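Local coordinates for protein proline dehydrogenase (Bradyrhizobium japonicum USDA 110, PDB 3HAZ) that probably oxidises proline to glutamate in two steps, pairing an FAD-dependent proline dehydrogenase with an NAD-dependent aldehyde dehydrogenase in one chain, at residues A[763-768]-A[915-920]; A[782-787]-A[943-948]. All blocks are in the same frame, centred on the assembly; numbering follows the deposited sequence.

Contact 1. Residues A[763-768]-A[915-920]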
ATOM      1  N   GLY A 763      -4.087 -47.782  14.453  1.00 30.22           N
ATOM      2  CA  GLY A 763      -5.080 -47.161  15.302  1.00 26.07           C
ATOM      3  C   GLY A 763      -6.263 -48.089  15.506  1.00 28.56           C
ATOM      4  O   GLY A 763      -6.444 -49.053  14.768  1.00 26.60           O
ATOM      5  N   ILE A 764      -7.048 -47.807  16.537  1.00 24.36           N
ATOM      6  CA  ILE A 764      -8.374 -48.389  16.682  1.00 23.68           C
ATOM      7  C   ILE A 764      -9.323 -47.206  16.551  1.00 19.33           C
ATOM      8  O   ILE A 764      -9.707 -46.574  17.537  1.00 23.07           O
ATOM      9  CB  ILE A 764      -8.525 -49.142  18.025  1.00 27.68           C
ATOM     10  CG1 ILE A 764      -7.407 -50.184  18.156  1.00 27.31           C
ATOM     11  CG2 ILE A 764      -9.903 -49.799  18.127  1.00 29.99           C
ATOM     12  CD1 ILE A 764      -7.438 -51.007  19.437  1.00 28.03           C
ATOM     13  N   ASN A 765      -9.658 -46.882  15.307  1.00 17.07           N
ATOM     14  CA  ASN A 765     -10.340 -45.633  15.000  1.00 22.41           C
ATOM     15  C   ASN A 765     -11.845 -45.718  15.234  1.00 20.21           C
ATOM     16  O   ASN A 765     -12.506 -46.631  14.744  1.00 19.73           O
ATOM     17  CB  ASN A 765     -10.023 -45.205  13.561  1.00 18.93           C
ATOM     18  CG  ASN A 765      -8.526 -45.193  13.279  1.00 23.22           C
ATOM     19  OD1 ASN A 765      -7.740 -44.678  14.071  1.00 20.16           O
ATOM     20  ND2 ASN A 765      -8.127 -45.778  12.156  1.00 25.67           N
ATOM     21  N   ALA A 766     -12.366 -44.755  15.990  1.00 20.30           N
ATOM     22  CA  ALA A 766     -13.775 -44.709  16.353  1.00 22.83           C
ATOM     23  C   ALA A 766     -14.520 -43.658  15.553  1.00 23.04           C
ATOM     24  O   ALA A 766     -13.923 -42.727  15.008  1.00 24.94           O
ATOM     25  CB  ALA A 766     -13.927 -44.414  17.847  1.00 16.88           C
ATOM     26  N   MET A 767     -15.835 -43.824  15.484  1.00 22.05           N
ATOM     27  CA  MET A 767     -16.727 -42.765  15.041  1.00 18.17           C
ATOM     28  C   MET A 767     -17.834 -42.604  16.074  1.00 18.30           C
ATOM     29  O   MET A 767     -18.337 -43.588  16.611  1.00 22.50           O
ATOM     30  CB  MET A 767     -17.341 -43.072  13.674  1.00 17.05           C
ATOM     31  CG  MET A 767     -18.417 -42.063  13.270  1.00 20.37           C
ATOM     32  SD  MET A 767     -19.148 -42.366  11.649  1.00 22.43           S
ATOM     33  CE  MET A 767     -17.804 -41.910  10.552  1.00 19.67           C
ATOM     34  N   ILE A 768     -18.202 -41.362  16.361  1.00 20.06           N
ATOM     35  CA  ILE A 768     -19.338 -41.099  17.229  1.00 18.55           C
ATOM     36  C   ILE A 768     -20.455 -40.476  16.401  1.00 20.04           C
ATOM     37  O   ILE A 768     -20.262 -39.440  15.759  1.00 18.48           O
ATOM     38  CB  ILE A 768     -18.962 -40.167  18.390  1.00 23.69           C
ATOM     39  CG1 ILE A 768     -17.772 -40.739  19.168  1.00 21.80           C
ATOM     40  CG2 ILE A 768     -20.158 -39.941  19.307  1.00 19.82           C
ATOM     41  CD1 ILE A 768     -17.253 -39.809  20.257  1.00 26.70           C
ATOM     42  N   GLY A 915      -4.592 -43.095  18.727  1.00 22.74           N
ATOM     43  CA  GLY A 915      -5.107 -41.764  18.449  1.00 25.03           C
ATOM     44  C   GLY A 915      -4.831 -41.293  17.037  1.00 17.33           C
ATOM     45  O   GLY A 915      -4.192 -40.263  16.831  1.00 17.89           O
ATOM     46  N   LEU A 916      -5.313 -42.048  16.057  1.00 19.48           N
ATOM     47  CA  LEU A 916      -5.063 -41.726  14.658  1.00 20.83           C
ATOM     48  C   LEU A 916      -6.215 -40.923  14.042  1.00 24.17           C
ATOM     49  O   LEU A 916      -6.091 -39.714  13.843  1.00 21.15           O
ATOM     50  CB  LEU A 916      -4.781 -43.001  13.857  1.00 15.65           C
ATOM     51  CG  LEU A 916      -4.243 -42.794  12.438  1.00 21.31           C
ATOM     52  CD1 LEU A 916      -3.050 -41.832  12.433  1.00 26.46           C
ATOM     53  CD2 LEU A 916      -3.849 -44.134  11.846  1.00 27.18           C
ATOM     54  N   THR A 917      -7.331 -41.583  13.737  1.00 18.80           N
ATOM     55  CA  THR A 917      -8.502 -40.858  13.228  1.00 23.03           C
ATOM     56  C   THR A 917      -9.727 -41.005  14.130  1.00 23.34           C
ATOM     57  O   THR A 917      -9.899 -42.016  14.821  1.00 21.95           O
ATOM     58  CB  THR A 917      -8.896 -41.280  11.784  1.00 18.82           C
ATOM     59  OG1 THR A 917      -9.148 -42.692  11.741  1.00 20.59           O
ATOM     60  CG2 THR A 917      -7.788 -40.938  10.798  1.00 19.59           C
ATOM     61  N   LEU A 918     -10.580 -39.986  14.100  1.00 22.10           N
ATOM     62  CA  LEU A 918     -11.857 -40.022  14.790  1.00 21.81           C
ATOM     63  C   LEU A 918     -12.932 -39.375  13.922  1.00 20.42           C
ATOM     64  O   LEU A 918     -12.735 -38.287  13.387  1.00 17.65           O
ATOM     65  CB  LEU A 918     -11.768 -39.293  16.129  1.00 20.90           C
ATOM     66  CG  LEU A 918     -13.137 -39.087  16.785  1.00 22.15           C
ATOM     67  CD1 LEU A 918     -13.671 -40.403  17.342  1.00 23.67           C
ATOM     68  CD2 LEU A 918     -13.089 -38.031  17.864  1.00 23.86           C
ATOM     69  N   GLY A 919     -14.067 -40.054  13.782  1.00 20.62           N
ATOM     70  CA  GLY A 919     -15.195 -39.500  13.060  1.00 14.86           C
ATOM     71  C   GLY A 919     -16.262 -38.993  14.013  1.00 20.89           C
ATOM     72  O   GLY A 919     -16.537 -39.630  15.028  1.00 20.24           O
ATOM     73  N   VAL A 920     -16.857 -37.844  13.696  1.00 24.91           N
ATOM     74  CA  VAL A 920     -17.978 -37.319  14.470  1.00 22.42           C
ATOM     75  C   VAL A 920     -19.111 -36.911  13.537  1.00 21.71           C
ATOM     76  O   VAL A 920     -18.925 -36.078  12.650  1.00 21.55           O
ATOM     77  CB  VAL A 920     -17.598 -36.082  15.320  1.00 26.41           C
ATOM     78  CG1 VAL A 920     -18.802 -35.616  16.153  1.00 24.05           C
ATOM     79  CG2 VAL A 920     -16.412 -36.380  16.215  1.00 25.73           C
TER
HETATM   80  O   HOH W   1      -7.016 -44.435  16.646  1.00 18.50           O
HETATM   81  O   HOH W   2     -10.687 -42.584  17.337  1.00 19.39           O
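Two backbone hydrogen bonds join strands 765-768 and 917-920, which run parallel at 12°. Gly919 is the shared partner: its N donates to Ala766 O at 2.9 Å, in the carbonyl plane, and its O accepts from Ile768 N at 2.7 Å. Gly919 O also takes a CA-H contact from Met767 CA (3.1 Å). Before Ala766 the ladder opens, and water and a side chain carry the link. One water receives Ala766 N and donates to Thr917 O; a second receives Leu916 N and donates to Asn765 OD1. These are neighbouring strands in the parallel part of the mixed sheet of the aldehyde dehydrogenase catalytic domain, at strand ends facing the NAD pocket, where Leu916 touches the bound NAD. Asn765, its CG anti to the carbonyl carbon (chi1 -51°), stands in for the missing backbone partner. Thr917 N donates to Asn765 OD1 almost straight (3.1 Å, 172°) but from above the amide plane. Asn765 ND2 binds the carbonyls of Cys794, the predicted nucleophile, and Ala796, so the amide's rotation is fixed. The Thr917 side chain crosses it obliquely, OG1 3.0 Å from Asn765 CG, and OG1 is hydrogen-bonded to Ser795 O. Among apolar groups, Leu918 CD1 reaches back to 4.1 Å from Ala766 CB. On the other face, the Met767 chain bends at chi3, placing CE where a side chain on Gly919 would clash.

Contact 2. Residues A[782-787]-A[943-948]; sequences VVTSAF and NRNMIG. With SO4 (sulfate ion), chain E.
A single hydrogen bond joins helix 782-787 to loop 943-948: Met946 N donates to Ser785 OG, 2.9 Å away and nearly straight at 167°. The Ser785 hydroxyl is turned back beside its own backbone N (chi1 -58°) and is also hydrogen-bonded to Asp781 O one turn earlier, so OG bridges helix and loop.

Polar contacts within the loop set its shape. Asn945, with CG in the crowded position between backbone N and carbonyl carbon (chi1 75°), accepts Ile947 N at its OD1 (3.0 Å), forming an Asx turn. Arg944 approaches side-on: NE donates to Asn945 O at 2.8 Å and NH1 to Asn945 OD1, which therefore takes two donors, both above its amide plane. The remaining guanidinium nitrogen, NH2, forms a salt bridge with Glu641 of the second subunit. An alanine at Asn945 would remove both the Asx-turn acceptor and one of the two arginine bonds, and would probably loosen the turn that presents Met946 N to the serine.

Van der Waals contact centres on Thr784 CG2, which is anti to the backbone N. Ile947 CD1 presses on this methyl at 3.4 Å, tighter than usual, while the Asn945 side chain crosses obliquely, its ND2 3.6 Å from Thr784 CG2. Ile947 CG2 lies over Ser785 CA.

Beyond Ile947, Gly948 N donates to O3 of a sulfate, at 3.0 Å. Ser795 OG, Arg793 NH1 and Ala949 N also hold this anion, probably from the crystallisation liquor; Arg793 and Ser795 flank the predicted catalytic Cys794, so it may mark an anion-binding spot at the aldehyde dehydrogenase active site.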
ATOM      1  N   VAL A 782     -19.752 -44.559   7.008  1.00 18.17           N
ATOM      2  CA  VAL A 782     -19.311 -45.714   7.775  1.00 16.97           C
ATOM      3  C   VAL A 782     -18.886 -46.818   6.820  1.00 24.49           C
ATOM      4  O   VAL A 782     -17.844 -47.451   7.014  1.00 21.01           O
ATOM      5  CB  VAL A 782     -20.397 -46.247   8.732  1.00 18.95           C
ATOM      6  CG1 VAL A 782     -20.080 -47.686   9.141  1.00 15.88           C
ATOM      7  CG2 VAL A 782     -20.513 -45.351   9.967  1.00 19.92           C
ATOM      8  N   VAL A 783     -19.684 -47.034   5.778  1.00 19.08           N
ATOM      9  CA  VAL A 783     -19.364 -48.066   4.794  1.00 20.37           C
ATOM     10  C   VAL A 783     -18.024 -47.766   4.114  1.00 23.42           C
ATOM     11  O   VAL A 783     -17.183 -48.646   3.966  1.00 26.22           O
ATOM     12  CB  VAL A 783     -20.499 -48.236   3.755  1.00 19.53           C
ATOM     13  CG1 VAL A 783     -20.001 -48.982   2.527  1.00 18.85           C
ATOM     14  CG2 VAL A 783     -21.678 -48.976   4.384  1.00 18.55           C
ATOM     15  N   THR A 784     -17.830 -46.511   3.727  1.00 27.18           N
ATOM     16  CA  THR A 784     -16.584 -46.071   3.107  1.00 26.23           C
ATOM     17  C   THR A 784     -15.394 -46.212   4.053  1.00 21.52           C
ATOM     18  O   THR A 784     -14.387 -46.842   3.722  1.00 22.91           O
ATOM     19  CB  THR A 784     -16.678 -44.599   2.659  1.00 21.92           C
ATOM     20  OG1 THR A 784     -17.587 -44.497   1.558  1.00 30.99           O
ATOM     21  CG2 THR A 784     -15.316 -44.093   2.226  1.00 23.60           C
ATOM     22  N   SER A 785     -15.521 -45.624   5.237  1.00 18.40           N
ATOM     23  CA  SER A 785     -14.441 -45.616   6.218  1.00 19.26           C
ATOM     24  C   SER A 785     -14.003 -47.009   6.680  1.00 21.79           C
ATOM     25  O   SER A 785     -12.826 -47.229   6.964  1.00 17.27           O
ATOM     26  CB  SER A 785     -14.835 -44.764   7.433  1.00  9.78           C
ATOM     27  OG  SER A 785     -15.141 -43.436   7.042  1.00 19.50           O
ATOM     28  N   ALA A 786     -14.936 -47.950   6.766  1.00 22.75           N
ATOM     29  CA  ALA A 786     -14.605 -49.258   7.337  1.00 21.63           C
ATOM     30  C   ALA A 786     -14.284 -50.342   6.305  1.00 23.43           C
ATOM     31  O   ALA A 786     -13.516 -51.280   6.585  1.00 21.77           O
ATOM     32  CB  ALA A 786     -15.728 -49.725   8.261  1.00 24.70           C
ATOM     33  N   PHE A 787     -14.867 -50.223   5.117  1.00 18.65           N
ATOM     34  CA  PHE A 787     -14.818 -51.317   4.146  1.00 21.43           C
ATOM     35  C   PHE A 787     -14.079 -50.981   2.855  1.00 18.92           C
ATOM     36  O   PHE A 787     -13.636 -51.883   2.146  1.00 20.49           O
ATOM     37  CB  PHE A 787     -16.234 -51.824   3.829  1.00 21.38           C
ATOM     38  CG  PHE A 787     -17.023 -52.206   5.042  1.00 21.80           C
ATOM     39  CD1 PHE A 787     -16.445 -52.967   6.048  1.00 22.21           C
ATOM     40  CD2 PHE A 787     -18.350 -51.813   5.180  1.00 22.74           C
ATOM     41  CE1 PHE A 787     -17.172 -53.326   7.175  1.00 23.18           C
ATOM     42  CE2 PHE A 787     -19.082 -52.171   6.304  1.00 24.76           C
ATOM     43  CZ  PHE A 787     -18.485 -52.934   7.304  1.00 20.86           C
ATOM     44  N   ASN A 943     -18.784 -35.083  10.049  1.00 17.44           N
ATOM     45  CA  ASN A 943     -19.861 -35.150   9.070  1.00 23.31           C
ATOM     46  C   ASN A 943     -19.359 -35.511   7.676  1.00 25.02           C
ATOM     47  O   ASN A 943     -19.903 -35.057   6.672  1.00 16.90           O
ATOM     48  CB  ASN A 943     -20.651 -33.832   9.051  1.00 18.33           C
ATOM     49  CG  ASN A 943     -21.479 -33.630  10.320  1.00 23.54           C
ATOM     50  OD1 ASN A 943     -21.780 -34.589  11.035  1.00 17.53           O
ATOM     51  ND2 ASN A 943     -21.845 -32.380  10.606  1.00 15.39           N
ATOM     52  N   ARG A 944     -18.312 -36.331   7.636  1.00 22.74           N
ATOM     53  CA  ARG A 944     -17.796 -36.908   6.397  1.00 19.19           C
ATOM     54  C   ARG A 944     -17.061 -38.206   6.729  1.00 20.44           C
ATOM     55  O   ARG A 944     -16.918 -38.569   7.898  1.00 20.78           O
ATOM     56  CB  ARG A 944     -16.855 -35.934   5.676  1.00 11.85           C
ATOM     57  CG  ARG A 944     -15.696 -35.420   6.534  1.00 16.01           C
ATOM     58  CD  ARG A 944     -14.502 -35.043   5.664  1.00 15.60           C
ATOM     59  NE  ARG A 944     -13.802 -36.237   5.191  1.00 23.26           N
ATOM     60  CZ  ARG A 944     -12.744 -36.227   4.386  1.00 23.22           C
ATOM     61  NH1 ARG A 944     -12.179 -37.376   4.026  1.00 18.67           N
ATOM     62  NH2 ARG A 944     -12.254 -35.075   3.937  1.00 20.77           N
ATOM     63  N   ASN A 945     -16.589 -38.914   5.713  1.00 19.95           N
ATOM     64  CA  ASN A 945     -15.838 -40.134   5.985  1.00 18.49           C
ATOM     65  C   ASN A 945     -14.465 -39.831   6.610  1.00 21.34           C
ATOM     66  O   ASN A 945     -14.021 -38.680   6.623  1.00 17.72           O
ATOM     67  CB  ASN A 945     -15.714 -40.993   4.729  1.00 19.97           C
ATOM     68  CG  ASN A 945     -14.709 -40.442   3.749  1.00 23.46           C
ATOM     69  OD1 ASN A 945     -13.633 -39.998   4.134  1.00 21.57           O
ATOM     70  ND2 ASN A 945     -15.054 -40.471   2.470  1.00 31.10           N
ATOM     71  N   MET A 946     -13.810 -40.862   7.137  1.00 17.30           N
ATOM     72  CA  MET A 946     -12.574 -40.687   7.906  1.00 24.16           C
ATOM     73  C   MET A 946     -11.296 -40.983   7.113  1.00 24.22           C
ATOM     74  O   MET A 946     -10.214 -41.056   7.686  1.00 19.95           O
ATOM     75  CB  MET A 946     -12.601 -41.585   9.152  1.00 25.40           C
ATOM     76  CG  MET A 946     -13.688 -41.240  10.159  1.00 27.55           C
ATOM     77  SD  MET A 946     -14.161 -42.630  11.223  1.00 19.65           S
ATOM     78  CE  MET A 946     -12.579 -43.071  11.950  1.00 14.97           C
ATOM     79  N   ILE A 947     -11.416 -41.158   5.801  1.00 18.20           N
ATOM     80  CA  ILE A 947     -10.298 -41.648   5.012  1.00 27.05           C
ATOM     81  C   ILE A 947      -9.878 -40.713   3.873  1.00 26.24           C
ATOM     82  O   ILE A 947     -10.567 -39.752   3.549  1.00 27.29           O
ATOM     83  CB  ILE A 947     -10.614 -43.032   4.419  1.00 27.52           C
ATOM     84  CG1 ILE A 947     -11.725 -42.919   3.373  1.00 21.37           C
ATOM     85  CG2 ILE A 947     -10.998 -44.024   5.523  1.00 23.22           C
ATOM     86  CD1 ILE A 947     -11.920 -44.189   2.567  1.00 33.37           C
ATOM     87  N   GLY A 948      -8.729 -41.009   3.275  1.00 17.95           N
ATOM     88  CA  GLY A 948      -8.269 -40.303   2.091  1.00 28.73           C
ATOM     89  C   GLY A 948      -7.721 -38.912   2.357  1.00 31.13           C
ATOM     90  O   GLY A 948      -7.969 -37.988   1.583  1.00 26.09           O
TER
HETATM   91  S   SO4 E1000      -5.858 -42.575   4.301  1.00 50.09           S
HETATM   92  O1  SO4 E1000      -6.212 -41.365   5.046  1.00 43.42           O
HETATM   93  O2  SO4 E1000      -4.904 -43.356   5.087  1.00 57.34           O
HETATM   94  O3  SO4 E1000      -7.041 -43.391   4.048  1.00 44.37           O
HETATM   95  O4  SO4 E1000      -5.278 -42.190   3.017  1.00 61.35           O

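From the N terminus, strand 765-769 comes first and leads directly into helix 775-787. The chain then passes strand 797-803 and returns much later with strand 917-921, which closes the 146-residue loop of contact 1. Strand 939-942 follows, and the loop after it closes contact 2 against the helix. The segments alternate, so the two closures cross rather than nest. Their centres lie about 10 Å apart, and they meet directly: Val920 O probably accepts a hydrogen bond from Asn943 N, and Met946 SD and CE pack on Gly919, Ala766 and Thr917. Together they tie neighbouring sheet strands, a helix and the loop after strand 939-942 within the aldehyde dehydrogenase domain.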